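Local coordinates for cellulosomal scaffoldin adaptor protein B (Acetivibrio cellulolyticus, PDB 4UYP) that docks onto a type I cohesin of the anchoring scaffoldin ScaC through its calcium-binding dockerin domain, and so helps attach the cellulosome to the cell surface, at residues B[21-25]-B[26-30]. The protein carries 2 engineered substitutions. Residues are numbered along the deposited sequence; the frame is centred on the assembly and turned at random.
Sequences IRDYV and LGKIN
Asp-23 and Lys-28 run side by side in the same direction where helix 15-26 gives way to loop. In one of its two conformers the lysine leaves with CG anti to its own N (chi1 -174°) and stays extended, which lays its CD 3.8 Å from Asp-23 OD1. There the opposite charges do not meet directly: a water donates to OD1 and accepts from NZ, so a long, flexible lysine suits this exposed edge. Ile-29 instead doubles back on the last turn, its branched apolar chain setting CG1 3.6 Å from Tyr-24 N and CD1 near Asp-23 CB. The helix closes in a Schellman motif at Gly-27, whose positive phi (91°) is easy without a side chain: Lys-28 N bonds Asp-23 O at 3.0 Å, and Gly-27 N reaches Tyr-24 O at 3.1 Å from above the carbonyl plane. Ile-29 N adds a weak bond to Asp-23 O. In this dockerin the same helix end faces the cohesin. Apolar Leu-26 lies alongside the Arg-22 chain, CD1 3.9 Å from CG, and packs on Thr-63 of the ScaC chain; Arg-22 is long enough to flank it and still salt-bridge Glu-78 of that chain. Tyr-24 offers a flat ring, nearly parallel to Phe-32, with CE2 3.5 Å from Asn-30 O, met obliquely, and a hydroxyl that a water bridges to the same oxygen. Another water, held by Tyr-24 O and Ile-29 O, sits 4.0 Å above the ring centre.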
ATOM      1  N   ILE B  21     -13.643  -2.226 -14.119  1.00 10.85           N
ATOM      2  CA  ILE B  21     -13.259  -1.211 -13.174  1.00 10.14           C
ATOM      3  C   ILE B  21     -13.013  -1.879 -11.804  1.00 10.54           C
ATOM      4  O   ILE B  21     -12.021  -1.506 -11.118  1.00 10.22           O
ATOM      5  CB  ILE B  21     -14.361  -0.158 -13.034  1.00 10.51           C
ATOM      6  CG1 ILE B  21     -14.542   0.572 -14.385  1.00 12.86           C
ATOM      7  CG2 ILE B  21     -13.974   0.860 -12.000  1.00 10.97           C
ATOM      8  CD1 ILE B  21     -15.715   1.585 -14.386  1.00 12.11           C
ATOM      9  N   ARG B  22     -13.893  -2.802 -11.400  1.00 10.20           N
ATOM     10  CA  ARG B  22     -13.637  -3.530 -10.138  1.00  9.69           C
ATOM     11  C   ARG B  22     -12.247  -4.291 -10.180  1.00  9.61           C
ATOM     12  O   ARG B  22     -11.505  -4.260  -9.155  1.00 10.41           O
ATOM     13  CB  ARG B  22     -14.825  -4.444  -9.873  1.00  9.88           C
ATOM     14  CG  ARG B  22     -14.654  -5.217  -8.537  1.00 10.15           C
ATOM     15  CD  ARG B  22     -15.907  -6.049  -8.308  1.00 10.68           C
ATOM     16  NE  ARG B  22     -15.970  -7.161  -9.269  1.00 11.19           N
ATOM     17  CZ  ARG B  22     -17.090  -7.816  -9.543  1.00 13.18           C
ATOM     18  NH1 ARG B  22     -18.277  -7.454  -9.083  1.00 14.00           N
ATOM     19  NH2 ARG B  22     -16.971  -8.885 -10.316  1.00 15.05           N
ATOM     20  N   ASP B  23     -11.898  -4.854 -11.320  1.00  9.80           N
ATOM     21  CA  ASP B  23     -10.574  -5.566 -11.428  1.00 10.88           C
ATOM     22  C   ASP B  23      -9.512  -4.556 -11.179  1.00 12.12           C
ATOM     23  O   ASP B  23      -8.460  -4.903 -10.553  1.00 11.35           O
ATOM     24  CB  ASP B  23     -10.396  -6.160 -12.827  1.00 12.67           C
ATOM     25  CG  ASP B  23     -11.155  -7.405 -13.053  1.00 17.27           C
ATOM     26  OD1 ASP B  23     -11.712  -8.000 -12.130  1.00 18.42           O
ATOM     27  OD2 ASP B  23     -11.164  -7.717 -14.331  1.00 22.78           O
ATOM     28  N   TYR B  24      -9.603  -3.300 -11.692  1.00 10.42           N
ATOM     29  CA  TYR B  24      -8.579  -2.315 -11.412  1.00 11.07           C
ATOM     30  C   TYR B  24      -8.462  -1.924  -9.937  1.00 10.02           C
ATOM     31  O   TYR B  24      -7.360  -1.830  -9.345  1.00 13.00           O
ATOM     32  CB  TYR B  24      -8.894  -1.025 -12.258  1.00 12.92           C
ATOM     33  CG  TYR B  24      -7.827   0.000 -12.268  1.00 12.29           C
ATOM     34  CD1 TYR B  24      -7.742   0.985 -11.270  1.00 13.85           C
ATOM     35  CD2 TYR B  24      -6.830  -0.038 -13.292  1.00 15.47           C
ATOM     36  CE1 TYR B  24      -6.706   1.919 -11.249  1.00 15.15           C
ATOM     37  CE2 TYR B  24      -5.879   0.969 -13.284  1.00 15.08           C
ATOM     38  CZ  TYR B  24      -5.783   1.888 -12.254  1.00 15.84           C
ATOM     39  OH  TYR B  24      -4.732   2.817 -12.305  1.00 17.98           O
ATOM     40  N   VAL B  25      -9.638  -1.696  -9.295  1.00 10.03           N
ATOM     41  CA  VAL B  25      -9.646  -1.394  -7.893  1.00 10.03           C
ATOM     42  C   VAL B  25      -9.034  -2.526  -7.037  1.00  9.94           C
ATOM     43  O   VAL B  25      -8.300  -2.251  -6.054  1.00 11.27           O
ATOM     44  CB  VAL B  25     -11.098  -1.038  -7.490  1.00 10.31           C
ATOM     45  CG1 VAL B  25     -11.110  -0.802  -5.978  1.00 11.98           C
ATOM     46  CG2 VAL B  25     -11.572   0.221  -8.207  1.00 11.05           C
ATOM     47  N   LEU B  26      -9.356  -3.753  -7.412  1.00  9.53           N
ATOM     48  CA  LEU B  26      -8.819  -4.963  -6.725  1.00  9.32           C
ATOM     49  C   LEU B  26      -7.328  -5.126  -6.930  1.00 11.36           C
ATOM     50  O   LEU B  26      -6.672  -5.872  -6.170  1.00 10.62           O
ATOM     51  CB  LEU B  26      -9.553  -6.189  -7.198  1.00  9.61           C
ATOM     52  CG  LEU B  26     -11.016  -6.430  -6.696  1.00  9.89           C
ATOM     53  CD1 LEU B  26     -11.706  -7.488  -7.532  1.00 10.58           C
ATOM     54  CD2 LEU B  26     -11.027  -6.751  -5.214  1.00  9.93           C
ATOM     55  N   GLY B  27      -6.793  -4.517  -7.978  1.00 11.53           N
ATOM     56  CA  GLY B  27      -5.359  -4.717  -8.280  1.00 11.20           C
ATOM     57  C   GLY B  27      -5.116  -5.875  -9.200  1.00 11.97           C
ATOM     58  O   GLY B  27      -3.925  -6.208  -9.411  1.00 13.55           O
ATOM     59  N   LYS B  28      -6.119  -6.528  -9.777  1.00 12.13           N
ATOM     60  CA  LYS B  28      -5.913  -7.604 -10.733  0.50 13.12           C
ATOM     61  C   LYS B  28      -5.329  -7.067 -12.047  1.00 14.39           C
ATOM     62  O   LYS B  28      -4.572  -7.791 -12.732  1.00 17.32           O
ATOM     63  CB  LYS B  28      -7.266  -8.185 -10.944  0.50 15.19           C
ATOM     64  CG  LYS B  28      -7.242  -9.394 -11.797  0.50 16.35           C
ATOM     65  CD  LYS B  28      -8.562 -10.099 -11.809  0.50 19.21           C
ATOM     66  CE  LYS B  28      -8.538 -11.225 -12.818  0.50 21.58           C
ATOM     67  NZ  LYS B  28      -9.539 -12.186 -12.291  0.50 21.22           N
ATOM     68  N   ILE B  29      -5.603  -5.799 -12.352  1.00 14.55           N
ATOM     69  CA  ILE B  29      -5.025  -5.121 -13.489  1.00 15.91           C
ATOM     70  C   ILE B  29      -4.472  -3.842 -13.051  1.00 18.80           C
ATOM     71  O   ILE B  29      -4.993  -3.229 -12.120  1.00 18.26           O
ATOM     72  CB  ILE B  29      -6.055  -4.970 -14.671  1.00 14.84           C
ATOM     73  CG1 ILE B  29      -7.297  -4.090 -14.313  1.00 16.98           C
ATOM     74  CG2 ILE B  29      -6.541  -6.308 -15.166  1.00 17.33           C
ATOM     75  CD1 ILE B  29      -8.411  -4.077 -15.409  1.00 19.17           C
ATOM     76  N   ASN B  30      -3.495  -3.294 -13.815  1.00 19.84           N
ATOM     77  CA  ASN B  30      -2.859  -2.031 -13.516  1.00 21.89           C
ATOM     78  C   ASN B  30      -3.112  -0.963 -14.611  1.00 21.68           C
ATOM     79  O   ASN B  30      -2.726   0.192 -14.465  1.00 23.79           O
ATOM     80  CB  ASN B  30      -1.314  -2.290 -13.487  1.00 23.14           C
ATOM     81  CG  ASN B  30      -0.917  -3.073 -12.263  1.00 25.80           C
ATOM     82  OD1 ASN B  30      -1.482  -2.783 -11.221  1.00 25.60           O
ATOM     83  ND2 ASN B  30      -0.122  -4.100 -12.398  1.00 32.21           N
TER
HETATM   84  O   HOH W   1     -12.037 -10.513 -12.455  1.00 23.26           O
HETATM   85  O   HOH W   2      -4.635  -1.371  -9.855  1.00 17.43           O
HETATM   86  O   HOH W   3      -2.449   3.229 -14.086  1.00 43.90           O